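Local coordinates for protein pyridoxal 5'-phosphate synthase subunit PdxT (Thermus thermophilus, PDB 2YWD) that probably hydrolyses glutamine to glutamate and ammonia, the ammonia being passed to the partner subunit PdxS for the synthesis of pyridoxal 5'-phosphate, at residues A[7-12]-A[28-33]; A[21-26]-A[175-180]; A[90-95]-A[104-109]. All blocks are in the same frame, centred on the assembly; numbering follows the deposited sequence.

Contact 1 of 3, residues A[7-12]-A[28-33]; sequences VLALQG and AKEVRK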
loop_
_atom_site.group_PDB
_atom_site.type_symbol
_atom_site.label_atom_id
_atom_site.label_comp_id
_atom_site.label_asym_id
_atom_site.label_seq_id
_atom_site.Cartn_x
_atom_site.Cartn_y
_atom_site.Cartn_z
ATOM N N VAL A 7 6.255 2.685 8.852
ATOM C CA VAL A 7 6.465 2.262 7.470
ATOM C C VAL A 7 7.248 0.960 7.584
ATOM O O VAL A 7 8.282 0.921 8.247
ATOM C CB VAL A 7 7.304 3.285 6.673
ATOM C CG1 VAL A 7 7.450 2.820 5.225
ATOM C CG2 VAL A 7 6.640 4.657 6.718
ATOM N N LEU A 8 6.745 -0.109 6.970
ATOM C CA LEU A 8 7.430 -1.400 7.028
ATOM C C LEU A 8 8.791 -1.210 6.376
ATOM O O LEU A 8 8.876 -0.769 5.228
ATOM C CB LEU A 8 6.625 -2.467 6.285
ATOM C CG LEU A 8 7.076 -3.916 6.485
ATOM C CD1 LEU A 8 6.985 -4.296 7.962
ATOM C CD2 LEU A 8 6.194 -4.829 5.654
ATOM N N ALA A 9 9.853 -1.532 7.109
ATOM C CA ALA A 9 11.210 -1.341 6.598
ATOM C C ALA A 9 12.048 -2.614 6.540
ATOM O O ALA A 9 13.205 -2.622 6.959
ATOM C CB ALA A 9 11.926 -0.290 7.440
ATOM N N LEU A 10 11.469 -3.684 6.014
ATOM C CA LEU A 10 12.182 -4.945 5.893
ATOM C C LEU A 10 13.014 -4.961 4.615
ATOM O O LEU A 10 14.086 -5.570 4.563
ATOM C CB LEU A 10 11.187 -6.105 5.876
ATOM C CG LEU A 10 10.353 -6.273 7.149
ATOM C CD1 LEU A 10 9.381 -7.424 6.968
ATOM C CD2 LEU A 10 11.271 -6.523 8.338
ATOM N N GLN A 11 12.509 -4.278 3.591
ATOM C CA GLN A 11 13.166 -4.198 2.288
ATOM C C GLN A 11 12.462 -3.133 1.469
ATOM O O GLN A 11 11.303 -2.807 1.724
ATOM C CB GLN A 11 13.044 -5.542 1.557
ATOM C CG GLN A 11 13.731 -5.646 0.185
ATOM C CD GLN A 11 13.003 -4.919 -0.952
ATOM O OE1 GLN A 11 11.773 -4.953 -1.051
ATOM N NE2 GLN A 11 13.771 -4.278 -1.829
ATOM N N GLY A 12 13.159 -2.575 0.491
ATOM C CA GLY A 12 12.502 -1.609 -0.362
ATOM C C GLY A 12 12.608 -0.137 -0.056
ATOM O O GLY A 12 13.435 0.312 0.736
ATOM N N ALA A 28 7.985 9.153 10.960
ATOM C CA ALA A 28 7.649 7.748 10.784
ATOM C C ALA A 28 8.566 6.766 11.494
ATOM O O ALA A 28 9.784 6.919 11.502
ATOM C CB ALA A 28 7.599 7.419 9.300
ATOM N N LYS A 29 7.954 5.749 12.085
ATOM C CA LYS A 29 8.694 4.710 12.781
ATOM C C LYS A 29 9.017 3.598 11.787
ATOM O O LYS A 29 8.138 3.117 11.074
ATOM C CB LYS A 29 7.853 4.156 13.938
ATOM C CG LYS A 29 8.354 2.840 14.527
ATOM C CD LYS A 29 9.798 2.931 14.992
ATOM C CE LYS A 29 10.307 1.571 15.466
ATOM N NZ LYS A 29 11.737 1.623 15.900
ATOM N N GLU A 30 10.285 3.209 11.722
ATOM C CA GLU A 30 10.684 2.136 10.823
ATOM C C GLU A 30 10.353 0.808 11.492
ATOM O O GLU A 30 10.863 0.498 12.565
ATOM C CB GLU A 30 12.181 2.229 10.506
ATOM C CG GLU A 30 12.512 3.320 9.501
ATOM C CD GLU A 30 13.996 3.447 9.223
ATOM O OE1 GLU A 30 14.709 2.425 9.291
ATOM O OE2 GLU A 30 14.449 4.568 8.919
ATOM N N VAL A 31 9.475 0.036 10.860
ATOM C CA VAL A 31 9.061 -1.250 11.404
ATOM C C VAL A 31 9.915 -2.381 10.833
ATOM O O VAL A 31 9.900 -2.638 9.629
ATOM C CB VAL A 31 7.566 -1.514 11.097
ATOM C CG1 VAL A 31 7.135 -2.860 11.659
ATOM C CG2 VAL A 31 6.715 -0.401 11.696
ATOM N N ARG A 32 10.674 -3.038 11.705
ATOM C CA ARG A 32 11.527 -4.151 11.299
ATOM C C ARG A 32 11.275 -5.386 12.154
ATOM O O ARG A 32 11.734 -6.475 11.825
ATOM C CB ARG A 32 13.004 -3.773 11.403
ATOM C CG ARG A 32 13.469 -2.759 10.382
ATOM C CD ARG A 32 14.986 -2.761 10.283
ATOM N NE ARG A 32 15.456 -1.802 9.291
ATOM C CZ ARG A 32 15.397 -0.484 9.447
ATOM N NH1 ARG A 32 14.890 0.028 10.563
ATOM N NH2 ARG A 32 15.839 0.319 8.487
ATOM N N LYS A 33 10.550 -5.205 13.253
ATOM C CA LYS A 33 10.230 -6.302 14.160
ATOM C C LYS A 33 8.754 -6.229 14.527
ATOM O O LYS A 33 8.154 -5.152 14.486
ATOM C CB LYS A 33 11.083 -6.204 15.427
ATOM C CG LYS A 33 12.577 -6.319 15.185
ATOM C CD LYS A 33 13.349 -6.086 16.476
ATOM C CE LYS A 33 14.851 -6.233 16.267
ATOM N NZ LYS A 33 15.614 -5.944 17.517
HETATM O O HOH W 1 15.836 -2.647 6.543
#
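Val-7 and Leu-8 pair in parallel with Glu-30 and Val-31, the two strands of a beta-alpha-beta unit whose connecting helix is 14-22. Three backbone bonds satisfy the facing groups: Val-7 N gives to Lys-29 O, Val-31 N gives to Val-7 O almost straight (178° at the hydrogen), and Ala-9 N gives to Val-31 O at 2.8 Å. On one face of the sheet Leu-8 CD1 meets Val-31 CG1 at 4.0 Å. On the side of Glu-30, just past the strand end, Ala-9 CB lies 4.0 Å from Glu-30 CB and sits over the centre of one face of the Arg-32 guanidinium. That group is held by Glu-30, whose OE1 takes a 2.5 Å salt-bridge bond from Arg-32 NH2 and a weak one from NH1. An alanine at Glu-30 would probably leave the Arg-32 charge without this carboxylate and its guanidinium freer to swing off Ala-9. Arg-32 NE, 3.3 Å from Ala-9 O, makes too poor an angle for a direct bond. Instead a water mediates: it accepts from Arg-32 NE at 2.9 Å and donates to Ala-9 O at 2.7 Å.

Contact 2 of 3, residues A[21-26]-A[175-180]; sequences LKRLGI and LTEDPR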
loop_
_atom_site.group_PDB
_atom_site.type_symbol
_atom_site.label_atom_id
_atom_site.label_comp_id
_atom_site.label_asym_id
_atom_site.label_seq_id
_atom_site.Cartn_x
_atom_site.Cartn_y
_atom_site.Cartn_z
ATOM N N LEU A 21 5.978 11.590 4.665
ATOM C CA LEU A 21 5.269 11.772 5.927
ATOM C C LEU A 21 5.753 12.987 6.715
ATOM O O LEU A 21 5.015 13.531 7.538
ATOM C CB LEU A 21 5.377 10.504 6.784
ATOM C CG LEU A 21 4.517 9.330 6.295
ATOM C CD1 LEU A 21 4.863 8.056 7.061
ATOM C CD2 LEU A 21 3.045 9.679 6.477
ATOM N N LYS A 22 6.986 13.417 6.471
ATOM C CA LYS A 22 7.510 14.584 7.171
ATOM C C LYS A 22 6.681 15.819 6.827
ATOM O O LYS A 22 6.494 16.702 7.662
ATOM C CB LYS A 22 8.975 14.830 6.798
ATOM C CG LYS A 22 9.934 13.754 7.279
ATOM C CD LYS A 22 11.383 14.095 6.933
ATOM C CE LYS A 22 11.602 14.170 5.427
ATOM N NZ LYS A 22 13.029 14.415 5.066
ATOM N N ARG A 23 6.174 15.873 5.598
ATOM C CA ARG A 23 5.369 17.009 5.161
ATOM C C ARG A 23 4.053 17.092 5.924
ATOM O O ARG A 23 3.349 18.099 5.859
ATOM C CB ARG A 23 5.097 16.931 3.656
ATOM C CG ARG A 23 6.362 16.993 2.812
ATOM C CD ARG A 23 6.071 17.412 1.377
ATOM N NE ARG A 23 7.293 17.438 0.578
ATOM C CZ ARG A 23 7.933 16.351 0.151
ATOM N NH1 ARG A 23 7.463 15.144 0.436
ATOM N NH2 ARG A 23 9.055 16.472 -0.548
ATOM N N LEU A 24 3.720 16.022 6.639
ATOM C CA LEU A 24 2.503 15.992 7.433
ATOM C C LEU A 24 2.875 16.189 8.905
ATOM O O LEU A 24 2.037 16.045 9.794
ATOM C CB LEU A 24 1.773 14.656 7.250
ATOM C CG LEU A 24 1.247 14.344 5.843
ATOM C CD1 LEU A 24 0.443 13.053 5.882
ATOM C CD2 LEU A 24 0.370 15.484 5.342
ATOM N N GLY A 25 4.141 16.518 9.144
ATOM C CA GLY A 25 4.621 16.731 10.498
ATOM C C GLY A 25 4.825 15.431 11.257
ATOM O O GLY A 25 4.934 15.432 12.485
ATOM N N ILE A 26 4.895 14.326 10.520
ATOM C CA ILE A 26 5.061 12.999 11.112
ATOM C C ILE A 26 6.488 12.462 11.020
ATOM O O ILE A 26 7.151 12.605 9.996
ATOM C CB ILE A 26 4.123 11.969 10.419
ATOM C CG1 ILE A 26 2.654 12.331 10.667
ATOM C CG2 ILE A 26 4.422 10.557 10.916
ATOM C CD1 ILE A 26 2.188 12.094 12.081
ATOM N N LEU A 175 6.455 9.263 -4.458
ATOM C CA LEU A 175 7.424 9.699 -5.457
ATOM C C LEU A 175 7.061 11.071 -6.005
ATOM O O LEU A 175 7.559 11.494 -7.054
ATOM C CB LEU A 175 7.548 8.674 -6.587
ATOM C CG LEU A 175 8.279 7.396 -6.155
ATOM C CD1 LEU A 175 8.495 6.488 -7.357
ATOM C CD2 LEU A 175 9.625 7.765 -5.524
ATOM N N THR A 176 6.185 11.757 -5.279
ATOM C CA THR A 176 5.761 13.110 -5.616
ATOM C C THR A 176 5.935 13.872 -4.308
ATOM O O THR A 176 6.182 13.265 -3.266
ATOM C CB THR A 176 4.266 13.191 -6.010
ATOM O OG1 THR A 176 3.452 13.038 -4.838
ATOM C CG2 THR A 176 3.912 12.103 -7.016
ATOM N N GLU A 177 5.811 15.192 -4.351
ATOM C CA GLU A 177 5.939 15.976 -3.130
ATOM C C GLU A 177 4.561 16.328 -2.573
ATOM O O GLU A 177 4.445 17.078 -1.605
ATOM C CB GLU A 177 6.753 17.244 -3.396
ATOM C CG GLU A 177 8.186 16.955 -3.814
ATOM C CD GLU A 177 9.097 18.146 -3.621
ATOM O OE1 GLU A 177 9.184 18.642 -2.478
ATOM O OE2 GLU A 177 9.727 18.584 -4.607
ATOM N N ASP A 178 3.527 15.763 -3.188
ATOM C CA ASP A 178 2.137 15.986 -2.789
ATOM C C ASP A 178 1.799 15.010 -1.656
ATOM O O ASP A 178 1.751 13.803 -1.870
ATOM C CB ASP A 178 1.222 15.726 -3.990
ATOM C CG ASP A 178 -0.216 16.136 -3.739
ATOM O OD1 ASP A 178 -0.627 16.211 -2.563
ATOM O OD2 ASP A 178 -0.942 16.369 -4.728
ATOM N N PRO A 179 1.551 15.525 -0.435
ATOM C CA PRO A 179 1.231 14.661 0.704
ATOM C C PRO A 179 -0.257 14.423 0.947
ATOM O O PRO A 179 -0.628 13.782 1.928
ATOM C CB PRO A 179 1.875 15.405 1.865
ATOM C CG PRO A 179 1.524 16.824 1.530
ATOM C CD PRO A 179 1.781 16.912 0.019
ATOM N N ARG A 180 -1.107 14.922 0.056
ATOM C CA ARG A 180 -2.548 14.773 0.230
ATOM C C ARG A 180 -3.091 13.349 0.292
ATOM O O ARG A 180 -4.077 13.099 0.985
ATOM C CB ARG A 180 -3.287 15.562 -0.848
ATOM C CG ARG A 180 -3.200 17.073 -0.657
ATOM C CD ARG A 180 -3.992 17.770 -1.739
ATOM N NE ARG A 180 -3.474 17.408 -3.050
ATOM C CZ ARG A 180 -4.218 17.296 -4.142
ATOM N NH1 ARG A 180 -5.527 17.517 -4.086
ATOM N NH2 ARG A 180 -3.648 16.961 -5.291
#
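Pro-179 CB is the point on which the closer apolar packing converges: Leu-24 CD2 reaches it at 3.8 Å and Arg-23 CB at 4.0 Å. This is a surface contact between the turn that ends helix 14-22 and the loop leading into helix 180-189. The helix closes in a Schellman motif, with Ile-26 N bonded to Leu-21 O, Gly-25 N bonded to Lys-22 O, and Gly-25 at positive phi as the C-prime residue. Leu-24 also packs on His-182 and Leu-186 of helix 180-189, which places the apolar side against that helix.

The solvent side lies between the exposed residues Arg-23 and Glu-177. The Arg-23 chain runs extended as far as NE, and Glu-177 CB stands 3.6 Å above the guanidinium plane, toward its rim. Arg-23 NH2 bonds to Glu-177 OE1 at 2.9 Å, but with an angle of only 131° at the hydrogen, and the carboxylate is met on its anti side, out of plane.

Where the loop enters helix 180-189 the grip is firmer, two nitrogens against one. Arg-180 holds Asp-178 side-on through NE and NH2, the latter 2.8 Å from Asp-178 OD2, while Asp-178 OD1 caps Arg-180 N at the helix start. The bent, single-nitrogen bridge on an exposed surface suggests a pairing that orients Arg-23 only loosely, with Pro-179 giving the apolar footing.

Contact 3 of 3, residues A[90-95]-A[104-109]; sequences EIVGYP and EAWVER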
loop_
_atom_site.group_PDB
_atom_site.type_symbol
_atom_site.label_atom_id
_atom_site.label_comp_id
_atom_site.label_asym_id
_atom_site.label_seq_id
_atom_site.Cartn_x
_atom_site.Cartn_y
_atom_site.Cartn_z
ATOM N N GLU A 90 -5.314 -12.511 -3.539
ATOM C CA GLU A 90 -4.832 -13.355 -4.628
ATOM C C GLU A 90 -3.863 -12.613 -5.540
ATOM O O GLU A 90 -4.129 -11.488 -5.968
ATOM C CB GLU A 90 -5.998 -13.863 -5.488
ATOM C CG GLU A 90 -7.016 -14.758 -4.777
ATOM C CD GLU A 90 -6.408 -16.040 -4.232
ATOM O OE1 GLU A 90 -5.402 -16.517 -4.799
ATOM O OE2 GLU A 90 -6.949 -16.578 -3.241
ATOM N N ILE A 91 -2.738 -13.253 -5.828
ATOM C CA ILE A 91 -1.741 -12.692 -6.728
ATOM C C ILE A 91 -1.757 -13.615 -7.936
ATOM O O ILE A 91 -1.387 -14.787 -7.835
ATOM C CB ILE A 91 -0.337 -12.688 -6.099
ATOM C CG1 ILE A 91 -0.333 -11.803 -4.849
ATOM C CG2 ILE A 91 0.686 -12.180 -7.114
ATOM C CD1 ILE A 91 0.995 -11.786 -4.110
ATOM N N VAL A 92 -2.204 -13.088 -9.072
ATOM C CA VAL A 92 -2.299 -13.871 -10.300
ATOM C C VAL A 92 -0.987 -14.547 -10.695
ATOM O O VAL A 92 0.033 -13.882 -10.883
ATOM C CB VAL A 92 -2.770 -12.986 -11.475
ATOM C CG1 VAL A 92 -2.960 -13.841 -12.728
ATOM C CG2 VAL A 92 -4.063 -12.278 -11.104
ATOM N N GLY A 93 -1.022 -15.872 -10.815
ATOM C CA GLY A 93 0.163 -16.616 -11.206
ATOM C C GLY A 93 1.110 -17.015 -10.085
ATOM O O GLY A 93 2.035 -17.796 -10.311
ATOM N N TYR A 94 0.884 -16.483 -8.885
ATOM C CA TYR A 94 1.727 -16.778 -7.723
ATOM C C TYR A 94 0.841 -17.033 -6.504
ATOM O O TYR A 94 0.908 -16.310 -5.507
ATOM C CB TYR A 94 2.657 -15.595 -7.441
ATOM C CG TYR A 94 3.596 -15.286 -8.578
ATOM C CD1 TYR A 94 4.792 -15.987 -8.731
ATOM C CD2 TYR A 94 3.269 -14.322 -9.530
ATOM C CE1 TYR A 94 5.641 -15.736 -9.809
ATOM C CE2 TYR A 94 4.105 -14.064 -10.609
ATOM C CZ TYR A 94 5.289 -14.773 -10.744
ATOM O OH TYR A 94 6.119 -14.508 -11.804
ATOM N N PRO A 95 0.003 -18.075 -6.568
ATOM C CA PRO A 95 -0.900 -18.412 -5.464
ATOM C C PRO A 95 -0.238 -18.629 -4.108
ATOM O O PRO A 95 -0.850 -18.375 -3.072
ATOM C CB PRO A 95 -1.611 -19.668 -5.972
ATOM C CG PRO A 95 -0.587 -20.294 -6.865
ATOM C CD PRO A 95 -0.052 -19.105 -7.621
ATOM N N GLU A 104 -9.676 -7.873 -0.548
ATOM C CA GLU A 104 -10.404 -8.719 -1.492
ATOM C C GLU A 104 -10.127 -8.253 -2.910
ATOM O O GLU A 104 -10.914 -7.514 -3.498
ATOM C CB GLU A 104 -11.910 -8.657 -1.228
ATOM C CG GLU A 104 -12.363 -9.344 0.050
ATOM C CD GLU A 104 -12.063 -10.832 0.062
ATOM O OE1 GLU A 104 -12.174 -11.479 -1.002
ATOM O OE2 GLU A 104 -11.734 -11.358 1.144
ATOM N N ALA A 105 -9.003 -8.689 -3.460
ATOM C CA ALA A 105 -8.634 -8.298 -4.806
ATOM C C ALA A 105 -7.693 -9.304 -5.446
ATOM O O ALA A 105 -6.992 -10.037 -4.755
ATOM C CB ALA A 105 -7.976 -6.924 -4.779
ATOM N N TRP A 106 -7.710 -9.338 -6.774
ATOM C CA TRP A 106 -6.840 -10.201 -7.563
ATOM C C TRP A 106 -5.863 -9.229 -8.206
ATOM O O TRP A 106 -6.274 -8.362 -8.974
ATOM C CB TRP A 106 -7.632 -10.909 -8.663
ATOM C CG TRP A 106 -8.359 -12.140 -8.220
ATOM C CD1 TRP A 106 -9.039 -12.321 -7.052
ATOM C CD2 TRP A 106 -8.512 -13.353 -8.966
ATOM N NE1 TRP A 106 -9.609 -13.574 -7.023
ATOM C CE2 TRP A 106 -9.300 -14.227 -8.186
ATOM C CE3 TRP A 106 -8.060 -13.784 -10.221
ATOM C CZ2 TRP A 106 -9.648 -15.510 -8.621
ATOM C CZ3 TRP A 106 -8.408 -15.061 -10.655
ATOM C CH2 TRP A 106 -9.194 -15.908 -9.854
ATOM N N VAL A 107 -4.581 -9.361 -7.887
ATOM C CA VAL A 107 -3.580 -8.465 -8.448
ATOM C C VAL A 107 -2.542 -9.213 -9.264
ATOM O O VAL A 107 -2.037 -10.252 -8.842
ATOM C CB VAL A 107 -2.839 -7.687 -7.338
ATOM C CG1 VAL A 107 -1.723 -6.846 -7.948
ATOM C CG2 VAL A 107 -3.816 -6.800 -6.579
ATOM N N GLU A 108 -2.221 -8.678 -10.438
ATOM C CA GLU A 108 -1.207 -9.296 -11.280
ATOM C C GLU A 108 0.007 -8.372 -11.280
ATOM O O GLU A 108 -0.100 -7.181 -11.582
ATOM C CB GLU A 108 -1.716 -9.494 -12.709
ATOM C CG GLU A 108 -0.825 -10.426 -13.521
ATOM C CD GLU A 108 -1.256 -10.559 -14.967
ATOM O OE1 GLU A 108 -2.407 -10.189 -15.289
ATOM O OE2 GLU A 108 -0.436 -11.044 -15.779
ATOM N N ARG A 109 1.159 -8.926 -10.926
ATOM C CA ARG A 109 2.397 -8.161 -10.867
ATOM C C ARG A 109 2.846 -7.650 -12.237
ATOM O O ARG A 109 2.669 -8.335 -13.246
ATOM C CB ARG A 109 3.499 -9.032 -10.247
ATOM C CG ARG A 109 3.334 -9.266 -8.745
ATOM C CD ARG A 109 4.150 -10.468 -8.275
ATOM N NE ARG A 109 5.466 -10.496 -8.904
ATOM C CZ ARG A 109 6.322 -11.508 -8.815
ATOM N NH1 ARG A 109 6.015 -12.589 -8.110
ATOM N NH2 ARG A 109 7.478 -11.451 -9.463
HETATM O O HOH W 2 1.441 -11.652 -10.841
#
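With chi1 at -61°, Tyr-94 CG lies anti to its carbonyl carbon, and a bend at chi3 of Arg-109 (41°) turns NE out of the extended line; the guanidinium comes to rest flat on the tyrosine ring. Arg-109 NH1 stands over the centre of that ring, 3.3 Å above its plane, and CZ is 4.1 Å from the centroid, a stacked cation-pi pair with the planes 23° apart. The same NH1 is hydrogen-bonded to Gln-97 OE1, which gives the cation a polar partner besides the ring. Farther back along the arginine, CD touches Ile-91 CG2 at 4.0 Å.

Glu-90 and Trp-106 lie side by side and point the same way. Glu-90 CB sits over the five-membered ring, 3.9 Å from its centroid, in a CH-pi contact, and Trp-106 also has a cation-pi partner in Arg-143. The two residues face each other on parallel strands, 90-91 as the edge and 103-108 in the middle of a small mixed sheet completed by 140-144; Tyr-94 and Arg-109 lie past the strand ends. Glu-90 N bonds to Ala-105 O, Val-107 N to Glu-90 O at 2.9 Å, and Val-92 N to Val-107 O. A type II turn from Ile-91 to Tyr-94 follows on directly, closed by Tyr-94 N on Ile-91 O. Val-92 CB packs on Glu-108 CG at 3.8 Å, while Glu-108 OE1 forms a salt bridge with Arg-142.

Arg-109 is predicted to bind L-glutamine, and its side chain lies close to Ser-50, another residue predicted to bind glutamine. A water bridges the backbones here, accepting from Arg-109 N at 2.7 Å and donating to Val-92 O.

How the contacts relate
Contacts 1 and 2 adjoin, their centres about 17 Å apart: Leu-21 CD1 packs on Ala-28 CB at 3.6 Å and on Val-7 CG2, so helix 14-22 is common ground between the strand pair and the loop before helix 180-189. Along the chain their segments alternate, and contact 2 joins the end of helix 14-22 to the loop that enters helix 180-189. Contact 3 follows contact 1 and is nested inside the loop closed by contact 2. It lies across the chain's centre from contact 2, with centres about 29 Å apart, and belongs to the separate three-stranded sheet, whereas contact 1 forms the edge of the seven-stranded one. Contact 3 alone contains a predicted glutamine-binding residue, Arg-109.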